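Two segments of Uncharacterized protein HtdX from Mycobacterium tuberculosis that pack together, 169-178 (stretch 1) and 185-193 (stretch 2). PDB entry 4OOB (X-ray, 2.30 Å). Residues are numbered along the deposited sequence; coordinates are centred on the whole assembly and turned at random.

Stretch 1 169-178: GDHNPIHTNP
Stretch 2 185-193: GFPTVIAHG

Two irregular segments can pack with only one direct hydrogen bond between them, alongside aromatic, apolar and water-mediated contacts, and HtdX offers a compact example. Neither stretch forms a regular strand; together they bury 502 Å². Stretch 1 bends through a type I turn from Asn-172 to His-175, closed by His-175 N to Asn-172 O at 3.2 Å, while Asn-172 N donates to Asp-170 OD1 at 2.9 Å and Asn-177 N to Pro-173 O at 2.8 Å. Register is set by His-175 and Ile-190, whose CA atoms lie 4.7 Å apart; the segments run roughly antiparallel, Asp-170 near His-192 and Pro-178 near Val-189.

Stretch 2 opens with Gly-185 (phi/psi 94/10), where a side chain would be jammed against the preceding carbonyl. Phe-186 is extended (-111/137), its CA-to-CB bond directed toward stretch 1; with chi1 -64° and chi2 -69°, it brings CE2 to 4.2 Å from Ile-174 CD1. Phe-186 O accepts a hydrogen bond from a water at 3.0 Å, and the same water donates to Pro-178 O at 2.6 Å, a bridge between the chain segments. Pro-187 (-78/-18) points away, as does Thr-188 (-143/179; chi1 73°, p), whose OG1 donates to Val-189 O at 2.9 Å.

From Val-189 (-62/151) the backbone draws close. Its CA lies 3.3 Å from Ile-174 O in a CA-H...O contact, and its m rotamer sets CG1 4.0 Å from Pro-178 CD, an apolar contact. Next, Ile-190 N donates to the same Ile-174 O at 3.2 Å, with an angle of 153°, in the one direct hydrogen bond across the stretches. The carbonyl of Ile-190 (-128/153) faces back, its O 3.1 Å from His-175 CA in a second CA-H...O contact. Ile-174 and Ile-190 share the p,t rotamer; both CB atoms point sideways, yet the side-chain ends converge, CD1 to CD1 at 3.8 Å.

Ala-191 (-68/147) turns its methyl away, and His-192 (-62/143) takes the N-cap position before a helix. With chi1 -45° (m) and chi2 -127°, its ring stacks face to face on that of His-175 (-88/-13; chi1 -50°, m; chi2 118°), centroids 3.7 Å apart and planes at 24°. His-175 ND1 is 3.4 Å from His-192 NE2, but the angle is poor: the rings meet through their faces rather than by a hydrogen bond. At the edge of the His-192 ring, CE1 lies 2.9 Å from Asp-170 O, placing a polarised carbon beside a carbonyl oxygen. Gly-193 (-58/-40) begins the helix beyond the contact.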

# COMPACT_ATOMS: atom_id res chain seq x y z
N GLY A 169 6.87 -7.21 3.36
CA GLY A 169 6.05 -8.42 3.16
C GLY A 169 5.56 -8.78 1.74
O GLY A 169 4.60 -9.59 1.62
N ASP A 170 6.18 -8.19 0.70
CA ASP A 170 5.73 -8.41 -0.70
C ASP A 170 6.96 -8.39 -1.60
O ASP A 170 7.49 -7.32 -1.86
CB ASP A 170 4.72 -7.34 -1.12
CG ASP A 170 4.27 -7.46 -2.59
OD1 ASP A 170 4.76 -8.40 -3.27
OD2 ASP A 170 3.45 -6.62 -3.08
N HIS A 171 7.42 -9.58 -2.02
CA HIS A 171 8.53 -9.74 -2.98
C HIS A 171 8.08 -9.97 -4.46
O HIS A 171 8.85 -10.47 -5.24
CB HIS A 171 9.44 -10.94 -2.58
CG HIS A 171 10.24 -10.73 -1.32
ND1 HIS A 171 9.76 -11.00 -0.05
CD2 HIS A 171 11.51 -10.30 -1.15
CE1 HIS A 171 10.68 -10.72 0.84
NE2 HIS A 171 11.76 -10.32 0.20
N ASN A 172 6.86 -9.61 -4.83
CA ASN A 172 6.38 -9.71 -6.22
C ASN A 172 7.46 -9.12 -7.11
O ASN A 172 7.78 -7.91 -7.01
CB ASN A 172 5.02 -9.01 -6.34
CG ASN A 172 4.53 -8.84 -7.75
OD1 ASN A 172 5.05 -9.37 -8.66
ND2 ASN A 172 3.48 -8.04 -7.92
N PRO A 173 8.10 -9.98 -7.93
CA PRO A 173 9.30 -9.61 -8.72
C PRO A 173 9.11 -8.59 -9.84
O PRO A 173 10.11 -8.28 -10.55
CB PRO A 173 9.77 -10.94 -9.29
CG PRO A 173 8.58 -11.81 -9.33
CD PRO A 173 7.62 -11.33 -8.28
N ILE A 174 7.88 -8.12 -10.08
CA ILE A 174 7.73 -7.00 -11.03
C ILE A 174 8.31 -5.70 -10.47
O ILE A 174 8.51 -4.77 -11.21
CB ILE A 174 6.28 -6.70 -11.43
CG1 ILE A 174 5.54 -6.13 -10.19
CG2 ILE A 174 5.57 -7.93 -12.01
CD1 ILE A 174 4.08 -5.88 -10.41
N HIS A 175 8.55 -5.62 -9.17
CA HIS A 175 9.24 -4.45 -8.54
C HIS A 175 10.76 -4.55 -8.51
O HIS A 175 11.42 -3.56 -8.27
CB HIS A 175 8.76 -4.29 -7.11
CG HIS A 175 7.28 -4.30 -7.00
ND1 HIS A 175 6.59 -5.26 -6.30
CD2 HIS A 175 6.36 -3.50 -7.58
CE1 HIS A 175 5.30 -5.03 -6.42
NE2 HIS A 175 5.14 -3.98 -7.20
N THR A 176 11.32 -5.75 -8.78
CA THR A 176 12.78 -5.97 -8.65
C THR A 176 13.49 -6.61 -9.86
O THR A 176 14.68 -6.41 -10.02
CB THR A 176 13.09 -6.81 -7.39
OG1 THR A 176 12.51 -8.10 -7.54
CG2 THR A 176 12.47 -6.17 -6.18
N ASN A 177 12.77 -7.34 -10.70
CA ASN A 177 13.38 -7.98 -11.86
C ASN A 177 12.72 -7.56 -13.16
O ASN A 177 11.54 -7.83 -13.37
CB ASN A 177 13.33 -9.50 -11.71
CG ASN A 177 14.14 -10.22 -12.76
OD1 ASN A 177 14.38 -9.74 -13.85
ND2 ASN A 177 14.54 -11.38 -12.44
N PRO A 178 13.49 -6.92 -14.06
CA PRO A 178 12.86 -6.35 -15.25
C PRO A 178 12.17 -7.34 -16.14
O PRO A 178 11.23 -6.97 -16.76
CB PRO A 178 14.02 -5.69 -16.00
CG PRO A 178 15.14 -5.54 -14.99
CD PRO A 178 14.91 -6.55 -13.92
N GLY A 185 3.56 -6.60 -18.62
CA GLY A 185 3.14 -5.40 -19.34
C GLY A 185 3.86 -4.13 -18.95
O GLY A 185 3.45 -3.08 -19.35
N PHE A 186 4.92 -4.19 -18.15
CA PHE A 186 5.58 -2.99 -17.69
C PHE A 186 6.93 -2.85 -18.31
O PHE A 186 7.67 -3.80 -18.31
CB PHE A 186 5.78 -3.06 -16.19
CG PHE A 186 4.49 -3.09 -15.42
CD1 PHE A 186 3.68 -1.97 -15.39
CD2 PHE A 186 4.05 -4.25 -14.80
CE1 PHE A 186 2.48 -2.00 -14.70
CE2 PHE A 186 2.88 -4.28 -14.12
CZ PHE A 186 2.08 -3.16 -14.07
N PRO A 187 7.29 -1.63 -18.75
CA PRO A 187 8.57 -1.48 -19.44
C PRO A 187 9.79 -1.46 -18.56
O PRO A 187 10.88 -1.60 -19.06
CB PRO A 187 8.43 -0.15 -20.18
CG PRO A 187 7.43 0.62 -19.35
CD PRO A 187 6.46 -0.41 -18.84
N THR A 188 9.64 -1.20 -17.26
CA THR A 188 10.72 -1.39 -16.30
C THR A 188 10.09 -1.92 -15.03
O THR A 188 8.85 -2.04 -14.94
CB THR A 188 11.45 -0.06 -15.96
OG1 THR A 188 10.63 0.77 -15.12
CG2 THR A 188 11.74 0.70 -17.15
N VAL A 189 10.92 -2.17 -14.04
CA VAL A 189 10.46 -2.51 -12.69
C VAL A 189 9.67 -1.35 -12.11
O VAL A 189 9.90 -0.22 -12.52
CB VAL A 189 11.66 -2.84 -11.80
CG1 VAL A 189 12.23 -4.18 -12.23
CG2 VAL A 189 12.76 -1.76 -11.93
N ILE A 190 8.71 -1.60 -11.23
CA ILE A 190 7.85 -0.53 -10.73
C ILE A 190 7.83 -0.57 -9.20
O ILE A 190 8.05 -1.60 -8.65
CB ILE A 190 6.40 -0.62 -11.30
CG1 ILE A 190 5.70 -1.82 -10.71
CG2 ILE A 190 6.44 -0.64 -12.83
CD1 ILE A 190 4.32 -2.17 -11.23
N ALA A 191 7.60 0.58 -8.55
CA ALA A 191 7.47 0.65 -7.10
C ALA A 191 6.22 -0.07 -6.67
O ALA A 191 5.22 -0.01 -7.35
CB ALA A 191 7.40 2.09 -6.61
N HIS A 192 6.27 -0.69 -5.51
CA HIS A 192 5.04 -1.17 -4.83
C HIS A 192 4.13 0.01 -4.50
O HIS A 192 4.60 1.09 -4.15
CB HIS A 192 5.34 -1.85 -3.50
CG HIS A 192 6.47 -2.81 -3.54
ND1 HIS A 192 6.36 -4.11 -3.10
CD2 HIS A 192 7.76 -2.65 -3.90
CE1 HIS A 192 7.52 -4.73 -3.24
NE2 HIS A 192 8.38 -3.87 -3.73
N GLY A 193 2.80 -0.21 -4.61
CA GLY A 193 1.86 0.82 -4.26
C GLY A 193 2.03 1.24 -2.83
O GLY A 193 1.98 2.44 -2.54
O HOH W 1 10.50 -4.57 -17.50